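Local structure of oxidoreductase protein (Agrobacterium radiobacter, 5UI9) at residues D69-H80 with V92-K102; T4-G14 with G29-D37. The protein probably catalyses NAD-dependent oxidation or reduction of a small hydroxy compound, as a GFO/IDH/MocA-type oxidoreductase that binds NAD and 2,3-dihydroxy-2-methylpropanoate. All coordinates share one frame; numbering follows the deposited sequence.

Interaction 1 of 2, residues D69-H80 with V92-K102. With NAD (nicotinamide-adenine-dinucleotide), chain C; 8A1 ((2S)-2,3-dihydroxy-2-methylpropanoic acid), chain D.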
loop_
_atom_site.group_PDB
_atom_site.type_symbol
_atom_site.label_atom_id
_atom_site.label_comp_id
_atom_site.label_asym_id
_atom_site.label_seq_id
_atom_site.Cartn_x
_atom_site.Cartn_y
_atom_site.Cartn_z
ATOM N N ASP A 69 -7.392 -32.633 29.631
ATOM C CA ASP A 69 -7.311 -33.135 28.250
ATOM C C ASP A 69 -6.521 -32.218 27.303
ATOM O O ASP A 69 -6.049 -32.663 26.256
ATOM C CB ASP A 69 -8.723 -33.331 27.687
ATOM C CG ASP A 69 -9.571 -34.234 28.558
ATOM O OD1 ASP A 69 -9.126 -35.362 28.837
ATOM O OD2 ASP A 69 -10.669 -33.807 28.970
ATOM N N PHE A 70 -6.405 -30.940 27.643
ATOM C CA PHE A 70 -5.582 -30.032 26.848
ATOM C C PHE A 70 -5.021 -28.898 27.674
ATOM O O PHE A 70 -5.466 -28.640 28.802
ATOM C CB PHE A 70 -6.369 -29.486 25.658
ATOM C CG PHE A 70 -7.486 -28.557 26.038
ATOM C CD1 PHE A 70 -8.756 -29.049 26.303
ATOM C CD2 PHE A 70 -7.271 -27.177 26.109
ATOM C CE1 PHE A 70 -9.793 -28.193 26.646
ATOM C CE2 PHE A 70 -8.304 -26.314 26.449
ATOM C CZ PHE A 70 -9.568 -26.821 26.714
ATOM N N VAL A 71 -4.035 -28.224 27.096
ATOM C CA VAL A 71 -3.389 -27.100 27.743
ATOM C C VAL A 71 -3.499 -25.861 26.847
ATOM O O VAL A 71 -3.336 -25.954 25.629
ATOM C CB VAL A 71 -1.928 -27.445 28.145
ATOM C CG1 VAL A 71 -1.024 -27.683 26.936
ATOM C CG2 VAL A 71 -1.353 -26.360 29.037
ATOM N N ASP A 72 -3.821 -24.722 27.464
ATOM C CA ASP A 72 -3.901 -23.427 26.799
ATOM C C ASP A 72 -2.781 -22.534 27.342
ATOM O O ASP A 72 -2.838 -22.057 28.476
ATOM C CB ASP A 72 -5.281 -22.797 27.038
ATOM C CG ASP A 72 -5.599 -21.649 26.068
ATOM O OD1 ASP A 72 -4.941 -21.515 25.009
ATOM O OD2 ASP A 72 -6.536 -20.882 26.370
ATOM N N ILE A 73 -1.756 -22.321 26.523
ATOM C CA ILE A 73 -0.584 -21.550 26.927
ATOM C C ILE A 73 -0.780 -20.092 26.504
ATOM O O ILE A 73 -0.699 -19.764 25.312
ATOM C CB ILE A 73 0.701 -22.155 26.318
ATOM C CG1 ILE A 73 0.892 -23.600 26.818
ATOM C CG2 ILE A 73 1.919 -21.312 26.668
ATOM C CD1 ILE A 73 1.697 -24.481 25.885
ATOM N N ALA A 74 -1.058 -19.236 27.491
ATOM C CA ALA A 74 -1.246 -17.795 27.281
ATOM C C ALA A 74 -0.151 -16.941 27.930
ATOM O O ALA A 74 -0.378 -15.765 28.256
ATOM C CB ALA A 74 -2.612 -17.380 27.796
ATOM N N THR A 75 1.038 -17.515 28.105
ATOM C CA THR A 75 2.179 -16.760 28.617
ATOM C C THR A 75 2.795 -15.936 27.490
ATOM O O THR A 75 2.439 -16.097 26.325
ATOM C CB THR A 75 3.285 -17.677 29.186
ATOM O OG1 THR A 75 3.830 -18.492 28.144
ATOM C CG2 THR A 75 2.747 -18.562 30.298
ATOM N N THR A 76 3.741 -15.071 27.847
ATOM C CA THR A 76 4.569 -14.386 26.852
ATOM C C THR A 76 5.527 -15.395 26.200
ATOM O O THR A 76 5.683 -16.518 26.684
ATOM C CB THR A 76 5.335 -13.199 27.467
ATOM O OG1 THR A 76 6.090 -13.636 28.605
ATOM C CG2 THR A 76 4.356 -12.110 27.896
ATOM N N VAL A 77 6.156 -14.974 25.105
ATOM C CA VAL A 77 6.934 -15.865 24.230
ATOM C C VAL A 77 8.096 -16.643 24.885
ATOM O O VAL A 77 8.413 -17.750 24.450
ATOM C CB VAL A 77 7.457 -15.086 22.992
ATOM C CG1 VAL A 77 8.568 -14.109 23.378
ATOM C CG2 VAL A 77 7.900 -16.038 21.886
ATOM N N GLN A 78 8.705 -16.065 25.920
ATOM C CA GLN A 78 9.887 -16.626 26.586
ATOM C C GLN A 78 9.692 -18.095 27.003
ATOM O O GLN A 78 10.586 -18.928 26.839
ATOM C CB GLN A 78 10.268 -15.784 27.827
ATOM C CG GLN A 78 10.822 -14.381 27.540
ATOM C CD GLN A 78 9.753 -13.282 27.366
ATOM O OE1 GLN A 78 8.559 -13.560 27.178
ATOM N NE2 GLN A 78 10.192 -12.021 27.413
ATOM N N SER A 79 8.514 -18.404 27.528
ATOM C CA SER A 79 8.230 -19.744 28.042
ATOM C C SER A 79 7.454 -20.673 27.086
ATOM O O SER A 79 7.130 -21.792 27.466
ATOM C CB SER A 79 7.492 -19.607 29.369
ATOM O OG SER A 79 6.234 -19.000 29.172
ATOM N N HIS A 80 7.178 -20.243 25.852
ATOM C CA HIS A 80 6.370 -21.056 24.927
ATOM C C HIS A 80 7.010 -22.401 24.579
ATOM O O HIS A 80 6.333 -23.438 24.641
ATOM C CB HIS A 80 6.057 -20.316 23.625
ATOM C CG HIS A 80 5.065 -19.209 23.775
ATOM N ND1 HIS A 80 4.700 -18.397 22.724
ATOM C CD2 HIS A 80 4.383 -18.761 24.855
ATOM C CE1 HIS A 80 3.824 -17.501 23.151
ATOM N NE2 HIS A 80 3.615 -17.701 24.440
ATOM N N VAL A 92 -0.240 -34.212 26.197
ATOM C CA VAL A 92 -1.381 -33.328 26.375
ATOM C C VAL A 92 -1.456 -32.416 25.149
ATOM O O VAL A 92 -0.494 -31.698 24.865
ATOM C CB VAL A 92 -1.231 -32.489 27.663
ATOM C CG1 VAL A 92 -2.330 -31.438 27.770
ATOM C CG2 VAL A 92 -1.241 -33.402 28.884
ATOM N N PRO A 93 -2.585 -32.454 24.402
ATOM C CA PRO A 93 -2.806 -31.503 23.312
ATOM C C PRO A 93 -2.653 -30.053 23.767
ATOM O O PRO A 93 -3.113 -29.697 24.857
ATOM C CB PRO A 93 -4.249 -31.789 22.890
ATOM C CG PRO A 93 -4.456 -33.239 23.227
ATOM C CD PRO A 93 -3.565 -33.557 24.381
ATOM N N ALA A 94 -2.021 -29.231 22.930
ATOM C CA ALA A 94 -1.578 -27.900 23.341
ATOM C C ALA A 94 -2.035 -26.792 22.402
ATOM O O ALA A 94 -1.942 -26.921 21.179
ATOM C CB ALA A 94 -0.060 -27.871 23.457
ATOM N N ILE A 95 -2.514 -25.705 23.002
ATOM C CA ILE A 95 -2.704 -24.429 22.318
ATOM C C ILE A 95 -1.596 -23.492 22.799
ATOM O O ILE A 95 -1.272 -23.474 23.989
ATOM C CB ILE A 95 -4.080 -23.805 22.637
ATOM C CG1 ILE A 95 -5.216 -24.773 22.276
ATOM C CG2 ILE A 95 -4.252 -22.483 21.895
ATOM C CD1 ILE A 95 -6.556 -24.408 22.875
ATOM N N CYS A 96 -1.032 -22.712 21.875
ATOM C CA CYS A 96 0.051 -21.785 22.189
ATOM C C CYS A 96 -0.208 -20.411 21.576
ATOM O O CYS A 96 -0.484 -20.299 20.385
ATOM C CB CYS A 96 1.368 -22.324 21.669
ATOM S SG CYS A 96 2.775 -21.375 22.270
ATOM N N GLN A 97 -0.128 -19.373 22.397
ATOM C CA GLN A 97 -0.314 -17.995 21.927
ATOM C C GLN A 97 0.770 -17.541 20.955
ATOM O O GLN A 97 1.857 -18.114 20.901
ATOM C CB GLN A 97 -0.398 -17.015 23.112
ATOM C CG GLN A 97 -1.818 -16.605 23.485
ATOM C CD GLN A 97 -2.457 -15.692 22.455
ATOM O OE1 GLN A 97 -1.801 -15.259 21.498
ATOM N NE2 GLN A 97 -3.746 -15.400 22.639
ATOM N N LYS A 98 0.452 -16.502 20.185
ATOM C CA LYS A 98 1.456 -15.803 19.379
ATOM C C LYS A 98 2.235 -14.845 20.294
ATOM O O LYS A 98 1.762 -14.550 21.395
ATOM C CB LYS A 98 0.864 -15.053 18.162
ATOM C CG LYS A 98 -0.433 -14.258 18.337
ATOM C CD LYS A 98 -0.362 -13.063 19.284
ATOM C CE LYS A 98 0.601 -11.982 18.802
ATOM N NZ LYS A 98 0.429 -10.712 19.558
ATOM N N PRO A 99 3.441 -14.418 19.908
ATOM C CA PRO A 99 4.252 -15.050 18.864
ATOM C C PRO A 99 4.569 -16.508 19.228
ATOM O O PRO A 99 4.899 -16.788 20.381
ATOM C CB PRO A 99 5.553 -14.233 18.872
ATOM C CG PRO A 99 5.334 -13.089 19.812
ATOM C CD PRO A 99 4.234 -13.499 20.736
ATOM N N PHE A 100 4.471 -17.405 18.249
ATOM C CA PHE A 100 4.629 -18.854 18.474
ATOM C C PHE A 100 5.911 -19.155 19.258
ATOM O O PHE A 100 5.864 -19.741 20.345
ATOM C CB PHE A 100 4.598 -19.575 17.112
ATOM C CG PHE A 100 4.582 -21.083 17.168
ATOM C CD1 PHE A 100 4.220 -21.802 18.312
ATOM C CD2 PHE A 100 4.871 -21.793 16.008
ATOM C CE1 PHE A 100 4.207 -23.189 18.303
ATOM C CE2 PHE A 100 4.848 -23.180 15.991
ATOM C CZ PHE A 100 4.517 -23.879 17.139
ATOM N N ALA A 101 7.033 -18.691 18.713
ATOM C CA ALA A 101 8.356 -18.898 19.288
ATOM C C ALA A 101 9.207 -17.644 19.136
ATOM O O ALA A 101 8.777 -16.667 18.513
ATOM C CB ALA A 101 9.030 -20.065 18.590
ATOM N N LYS A 102 10.410 -17.688 19.708
ATOM C CA LYS A 102 11.401 -16.623 19.551
ATOM C C LYS A 102 12.062 -16.635 18.170
ATOM O O LYS A 102 12.524 -15.600 17.701
ATOM C CB LYS A 102 12.487 -16.732 20.627
ATOM C CG LYS A 102 12.007 -16.385 22.024
ATOM C CD LYS A 102 13.100 -16.576 23.070
ATOM C CE LYS A 102 12.973 -15.560 24.198
ATOM N NZ LYS A 102 13.713 -15.979 25.424
HETATM P PA NAD C . 1.052 -10.745 30.437
HETATM O O1A NAD C . 2.478 -10.457 30.854
HETATM O O2A NAD C . -0.057 -9.815 30.843
HETATM O O5B NAD C . 0.670 -12.216 30.937
HETATM C C5B NAD C . 1.601 -13.290 30.967
HETATM C C4B NAD C . 1.354 -14.062 32.253
HETATM O O4B NAD C . 2.046 -15.304 32.185
HETATM C C3B NAD C . 1.870 -13.332 33.484
HETATM O O3B NAD C . 0.834 -13.280 34.475
HETATM C C2B NAD C . 3.073 -14.138 33.952
HETATM O O2B NAD C . 3.181 -14.153 35.375
HETATM C C1B NAD C . 2.774 -15.519 33.394
HETATM N N9A NAD C . 3.925 -16.389 33.056
HETATM C C8A NAD C . 5.002 -16.086 32.304
HETATM N N7A NAD C . 5.815 -17.168 32.194
HETATM C C5A NAD C . 5.249 -18.187 32.868
HETATM C C6A NAD C . 5.565 -19.611 33.163
HETATM N N6A NAD C . 6.693 -20.192 32.701
HETATM N N1A NAD C . 4.681 -20.314 33.909
HETATM C C2A NAD C . 3.545 -19.770 34.393
HETATM N N3A NAD C . 3.201 -18.488 34.163
HETATM C C4A NAD C . 3.993 -17.666 33.423
HETATM O O3 NAD C . 1.031 -10.936 28.841
HETATM P PN NAD C . -0.280 -10.711 27.925
HETATM O O1N NAD C . -0.417 -9.251 27.571
HETATM O O2N NAD C . -1.452 -11.428 28.544
HETATM O O5D NAD C . 0.211 -11.469 26.607
HETATM C C5D NAD C . 0.492 -12.862 26.654
HETATM C C4D NAD C . 0.595 -13.372 25.230
HETATM O O4D NAD C . -0.656 -13.144 24.573
HETATM C C3D NAD C . 1.673 -12.647 24.437
HETATM O O3D NAD C . 2.488 -13.595 23.741
HETATM C C2D NAD C . 0.907 -11.754 23.476
HETATM O O2D NAD C . 1.547 -11.613 22.207
HETATM C C1D NAD C . -0.429 -12.480 23.331
HETATM N N1N NAD C . -1.586 -11.635 22.981
HETATM C C2N NAD C . -2.396 -12.089 22.008
HETATM C C3N NAD C . -3.518 -11.388 21.591
HETATM C C7N NAD C . -4.365 -11.973 20.494
HETATM O O7N NAD C . -4.487 -13.194 20.422
HETATM N N7N NAD C . -4.974 -11.172 19.617
HETATM C C4N NAD C . -3.807 -10.170 22.209
HETATM C C5N NAD C . -2.965 -9.707 23.222
HETATM C C6N NAD C . -1.857 -10.464 23.601
HETATM O OXT 8A1 D . -3.966 -8.523 19.398
HETATM C C 8A1 D . -2.724 -8.577 19.569
HETATM O O 8A1 D . -2.065 -9.620 19.367
HETATM C CA 8A1 D . -1.990 -7.341 20.021
HETATM C CB 8A1 D . -1.474 -6.657 18.755
HETATM O O1 8A1 D . -0.922 -5.367 19.036
HETATM O O2 8A1 D . -0.892 -7.709 20.873
HETATM C C3 8A1 D . -2.925 -6.436 20.826
#
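The imidazole of H80 lies between C96 SG over one face, 3.8 Å from the ring centroid and offset toward the rim, and V77 CA over the centre of the opposite face. Its edge is held at both nitrogens: ND1 gives its proton to F100 O at 3.0 Å, with P99 O a weak second acceptor, while NE2 donates to T75 O at 2.7 Å. Histidine suits this place because one flat ring can tie both loops together; with a carbonyl oxygen facing each nitrogen, it probably carries both protons and hence a positive charge. C96 reaches the face because its SG stands anti to the backbone N (chi1 -170°). A cis peptide before P99 turns the chain here, and V77 CG2 packs 3.4 Å from P99 O.

Upstream, strands 70-73 and 94-97 pair in parallel, their axes 4° from alignment, through a ladder that includes I95 N to V71 O at 2.8 Å. Small A94 lets V71 CG1 approach its CB to 3.6 Å. On the other side of the sheet, D72 OD1 lies against I95 CG2, while its OD2 is bonded by Q20 and W24.

Beyond the strand ends, Q97 NE2 donates to the NAD carboxamide oxygen O7N at 3.2 Å and also to Q20. K98 NZ donates to the bound acid's carboxylate O at 2.7 Å and to nicotinamide-ribose O2D, and forms a salt bridge with D178.

Within the Rossmann sheet, strand 6-11 flanks 70-73 and strand 121-124 flanks 94-97; W302 of helix 289-308 meets F70 edge-to-face and touches I95, and F100 packs on helix 104-116.

Interaction 2 of 2, residues T4-G14 with G29-D37. With MG (magnesium ion), chain E; NAD (nicotinamide-adenine-dinucleotide), chain C.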
loop_
_atom_site.group_PDB
_atom_site.type_symbol
_atom_site.label_atom_id
_atom_site.label_comp_id
_atom_site.label_asym_id
_atom_site.label_seq_id
_atom_site.Cartn_x
_atom_site.Cartn_y
_atom_site.Cartn_z
ATOM N N THR A 4 -19.608 -35.845 26.730
ATOM C CA THR A 4 -18.297 -35.719 27.442
ATOM C C THR A 4 -17.689 -34.313 27.275
ATOM O O THR A 4 -17.611 -33.786 26.161
ATOM C CB THR A 4 -17.286 -36.786 26.962
ATOM O OG1 THR A 4 -17.114 -36.696 25.539
ATOM C CG2 THR A 4 -17.773 -38.190 27.326
ATOM N N GLU A 5 -17.257 -33.735 28.396
ATOM C CA GLU A 5 -16.767 -32.358 28.469
ATOM C C GLU A 5 -15.240 -32.385 28.568
ATOM O O GLU A 5 -14.697 -32.956 29.516
ATOM C CB GLU A 5 -17.374 -31.677 29.711
ATOM C CG GLU A 5 -16.740 -30.350 30.159
ATOM C CD GLU A 5 -17.497 -29.101 29.735
ATOM O OE1 GLU A 5 -17.262 -28.045 30.363
ATOM O OE2 GLU A 5 -18.314 -29.162 28.792
ATOM N N LEU A 6 -14.555 -31.766 27.602
ATOM C CA LEU A 6 -13.089 -31.641 27.657
ATOM C C LEU A 6 -12.678 -30.681 28.771
ATOM O O LEU A 6 -13.361 -29.690 29.018
ATOM C CB LEU A 6 -12.504 -31.178 26.321
ATOM C CG LEU A 6 -12.562 -32.155 25.143
ATOM C CD1 LEU A 6 -12.058 -31.468 23.884
ATOM C CD2 LEU A 6 -11.756 -33.413 25.410
ATOM N N LYS A 7 -11.576 -31.001 29.448
ATOM C CA LYS A 7 -11.087 -30.228 30.594
ATOM C C LYS A 7 -9.742 -29.618 30.242
ATOM O O LYS A 7 -8.803 -30.342 29.921
ATOM C CB LYS A 7 -10.942 -31.131 31.821
ATOM C CG LYS A 7 -12.276 -31.595 32.401
ATOM C CD LYS A 7 -12.300 -33.088 32.738
ATOM C CE LYS A 7 -11.444 -33.440 33.949
ATOM N NZ LYS A 7 -11.943 -32.834 35.216
ATOM N N GLY A 8 -9.651 -28.292 30.300
ATOM C CA GLY A 8 -8.418 -27.586 29.966
ATOM C C GLY A 8 -7.674 -27.086 31.183
ATOM O O GLY A 8 -8.257 -26.888 32.247
ATOM N N ALA A 9 -6.370 -26.905 31.027
ATOM C CA ALA A 9 -5.564 -26.163 31.989
ATOM C C ALA A 9 -4.998 -24.965 31.253
ATOM O O ALA A 9 -4.438 -25.132 30.176
ATOM C CB ALA A 9 -4.446 -27.024 32.530
ATOM N N LEU A 10 -5.151 -23.769 31.818
ATOM C CA LEU A 10 -4.601 -22.557 31.213
ATOM C C LEU A 10 -3.357 -22.132 31.993
ATOM O O LEU A 10 -3.383 -22.069 33.222
ATOM C CB LEU A 10 -5.645 -21.444 31.158
ATOM C CG LEU A 10 -5.166 -20.126 30.517
ATOM C CD1 LEU A 10 -6.229 -19.504 29.626
ATOM C CD2 LEU A 10 -4.707 -19.121 31.571
ATOM N N ILE A 11 -2.273 -21.868 31.272
ATOM C CA ILE A 11 -0.997 -21.444 31.859
ATOM C C ILE A 11 -0.693 -20.035 31.353
ATOM O O ILE A 11 -0.520 -19.831 30.154
ATOM C CB ILE A 11 0.153 -22.387 31.450
ATOM C CG1 ILE A 11 -0.165 -23.840 31.839
ATOM C CG2 ILE A 11 1.476 -21.939 32.079
ATOM C CD1 ILE A 11 0.758 -24.847 31.191
ATOM N N GLY A 12 -0.617 -19.082 32.282
ATOM C CA GLY A 12 -0.360 -17.674 31.982
ATOM C C GLY A 12 -1.632 -16.884 32.194
ATOM O O GLY A 12 -2.351 -16.628 31.251
ATOM N N CYS A 13 -1.906 -16.513 33.442
ATOM C CA CYS A 13 -3.150 -15.829 33.823
ATOM C C CYS A 13 -3.014 -14.306 33.719
ATOM O O CYS A 13 -3.330 -13.574 34.666
ATOM C CB CYS A 13 -3.556 -16.243 35.243
ATOM S SG CYS A 13 -3.992 -17.991 35.389
ATOM N N GLY A 14 -2.568 -13.834 32.557
ATOM C CA GLY A 14 -2.220 -12.429 32.374
ATOM C C GLY A 14 -3.340 -11.587 31.811
ATOM O O GLY A 14 -4.518 -11.934 31.925
ATOM N N GLY A 29 -18.553 -27.901 24.846
ATOM C CA GLY A 29 -17.747 -29.115 24.791
ATOM C C GLY A 29 -16.411 -29.013 25.508
ATOM O O GLY A 29 -15.617 -29.956 25.460
ATOM N N ALA A 30 -16.155 -27.884 26.176
ATOM C CA ALA A 30 -14.914 -27.705 26.932
ATOM C C ALA A 30 -15.026 -26.625 28.005
ATOM O O ALA A 30 -15.839 -25.696 27.889
ATOM C CB ALA A 30 -13.760 -27.388 25.988
ATOM N N GLY A 31 -14.202 -26.769 29.042
ATOM C CA GLY A 31 -14.055 -25.759 30.094
ATOM C C GLY A 31 -12.707 -25.882 30.778
ATOM O O GLY A 31 -11.989 -26.866 30.577
ATOM N N ILE A 32 -12.369 -24.894 31.601
ATOM C CA ILE A 32 -11.076 -24.865 32.307
ATOM C C ILE A 32 -11.205 -25.450 33.720
ATOM O O ILE A 32 -11.993 -24.953 34.529
ATOM C CB ILE A 32 -10.513 -23.428 32.376
ATOM C CG1 ILE A 32 -10.315 -22.859 30.958
ATOM C CG2 ILE A 32 -9.212 -23.378 33.176
ATOM C CD1 ILE A 32 -9.360 -23.622 30.059
ATOM N N ALA A 33 -10.419 -26.495 33.997
ATOM C CA ALA A 33 -10.408 -27.177 35.297
ATOM C C ALA A 33 -9.224 -26.770 36.179
ATOM O O ALA A 33 -9.237 -27.053 37.376
ATOM C CB ALA A 33 -10.399 -28.688 35.096
ATOM N N ALA A 34 -8.204 -26.135 35.598
ATOM C CA ALA A 34 -6.998 -25.758 36.339
ATOM C C ALA A 34 -6.319 -24.549 35.697
ATOM O O ALA A 34 -6.397 -24.363 34.483
ATOM C CB ALA A 34 -6.038 -26.930 36.400
ATOM N N ILE A 35 -5.682 -23.726 36.523
ATOM C CA ILE A 35 -4.905 -22.588 36.042
ATOM C C ILE A 35 -3.528 -22.548 36.703
ATOM O O ILE A 35 -3.314 -23.125 37.781
ATOM C CB ILE A 35 -5.642 -21.234 36.215
ATOM C CG1 ILE A 35 -6.088 -20.999 37.664
ATOM C CG2 ILE A 35 -6.848 -21.160 35.283
ATOM C CD1 ILE A 35 -6.468 -19.559 37.951
ATOM N N CYS A 36 -2.604 -21.865 36.034
ATOM C CA CYS A 36 -1.213 -21.788 36.458
ATOM C C CYS A 36 -0.641 -20.406 36.158
ATOM O O CYS A 36 -0.858 -19.866 35.073
ATOM C CB CYS A 36 -0.392 -22.861 35.743
ATOM S SG CYS A 36 1.387 -22.806 36.075
ATOM N N ASP A 37 0.066 -19.840 37.132
ATOM C CA ASP A 37 0.827 -18.603 36.948
ATOM C C ASP A 37 1.917 -18.490 38.017
ATOM O O ASP A 37 1.694 -18.846 39.177
ATOM C CB ASP A 37 -0.101 -17.384 37.007
ATOM C CG ASP A 37 0.483 -16.170 36.306
ATOM O OD1 ASP A 37 1.547 -15.664 36.739
ATOM O OD2 ASP A 37 -0.117 -15.724 35.312
HETATM MG MG MG E . -17.323 -24.063 28.245
HETATM P PA NAD C . 1.052 -10.745 30.437
HETATM O O1A NAD C . 2.478 -10.457 30.854
HETATM O O2A NAD C . -0.057 -9.815 30.843
HETATM O O5B NAD C . 0.670 -12.216 30.937
HETATM C C5B NAD C . 1.601 -13.290 30.967
HETATM C C4B NAD C . 1.354 -14.062 32.253
HETATM O O4B NAD C . 2.046 -15.304 32.185
HETATM C C3B NAD C . 1.870 -13.332 33.484
HETATM O O3B NAD C . 0.834 -13.280 34.475
HETATM C C2B NAD C . 3.073 -14.138 33.952
HETATM O O2B NAD C . 3.181 -14.153 35.375
HETATM C C1B NAD C . 2.774 -15.519 33.394
HETATM N N9A NAD C . 3.925 -16.389 33.056
HETATM C C8A NAD C . 5.002 -16.086 32.304
HETATM N N7A NAD C . 5.815 -17.168 32.194
HETATM C C5A NAD C . 5.249 -18.187 32.868
HETATM C C6A NAD C . 5.565 -19.611 33.163
HETATM N N6A NAD C . 6.693 -20.192 32.701
HETATM N N1A NAD C . 4.681 -20.314 33.909
HETATM C C2A NAD C . 3.545 -19.770 34.393
HETATM N N3A NAD C . 3.201 -18.488 34.163
HETATM C C4A NAD C . 3.993 -17.666 33.423
HETATM O O3 NAD C . 1.031 -10.936 28.841
HETATM P PN NAD C . -0.280 -10.711 27.925
HETATM O O1N NAD C . -0.417 -9.251 27.571
HETATM O O2N NAD C . -1.452 -11.428 28.544
HETATM O O5D NAD C . 0.211 -11.469 26.607
HETATM C C5D NAD C . 0.492 -12.862 26.654
HETATM C C4D NAD C . 0.595 -13.372 25.230
HETATM O O4D NAD C . -0.656 -13.144 24.573
HETATM C C3D NAD C . 1.673 -12.647 24.437
HETATM O O3D NAD C . 2.488 -13.595 23.741
HETATM C C2D NAD C . 0.907 -11.754 23.476
HETATM O O2D NAD C . 1.547 -11.613 22.207
HETATM C C1D NAD C . -0.429 -12.480 23.331
HETATM N N1N NAD C . -1.586 -11.635 22.981
HETATM C C2N NAD C . -2.396 -12.089 22.008
HETATM C C3N NAD C . -3.518 -11.388 21.591
HETATM C C7N NAD C . -4.365 -11.973 20.494
HETATM O O7N NAD C . -4.487 -13.194 20.422
HETATM N N7N NAD C . -4.974 -11.172 19.617
HETATM C C4N NAD C . -3.807 -10.170 22.209
HETATM C C5N NAD C . -2.965 -9.707 23.222
HETATM C C6N NAD C . -1.857 -10.464 23.601
HETATM O O HOH W 1 -19.179 -25.263 28.988
#
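Strands 6-11 and 30-36 run parallel with a strong twist, crossing at -48°, and a beta bulge shifts their register by one between G8 and A9. At the bulge G8 O accepts A33 N at 2.8 Å and, weakly, A34 N. I32 sends CD1 over G8, 4.0 Å from its C atom, and glycine suits a position where a methyl sits so close over the backbone. Small side chains also suit the paired positions nearby, with A9 CB 4.2 Å from A34 CB. Farther along, I11 CG1 packs against C36 CB, and C13 SG reaches I35 CB at 3.7 Å.

D37 carries the polar end. A chi1 of -157° sets its CG roughly trans to its own N, and the carboxylate ends beside the glycine-rich turn, where OD2 accepts C13 N at 2.7 Å through its anti lone pair. OD2 also receives the adenosine ribose hydroxyl O3B, and OD1 receives O2B at 2.6 Å and D39 N. An acid at the end of the second strand, gripping both ribose hydroxyls, is characteristic of NAD-binding Rossmann folds. G12 and G14 fit the Rossmann-type glycine pattern; having no side chain, G14 lets its CA come to 3.2 Å from NAD O5B. At the other end, A30 O binds the magnesium ion at 2.2 Å, together with the carbonyls of W24 and V27.

Strand 70-73 flanks 6-11 and strand 54-56 flanks 30-36. Helix 17-26 covers L10 and I32 on one face of the sheet, whereas L62 of helix 59-65 packs on A9, I11 and A34 on the other.

Overall arrangement
From the N terminus, interaction 2 comes first: strand 6-11 leads through helix 17-26 to strand 30-36, closing a beta-alpha-beta unit. The chain then continues through strand 54-56 before strand 70-73, helix 80-89 and strand 94-97 form another such unit, closed by interaction 1. The two loops follow in series, neither nesting nor crossing. In space, however, strands 6-11 and 70-73 are neighbours, joined by probable hydrogen bonds from D69 N to K7 O and from A74 N to I11 O. One parallel sheet thus combines both units, with interaction 2 holding the adenosine ribose of NAD and interaction 1 meeting its nicotinamide end and, through T75 and S79, its adenine.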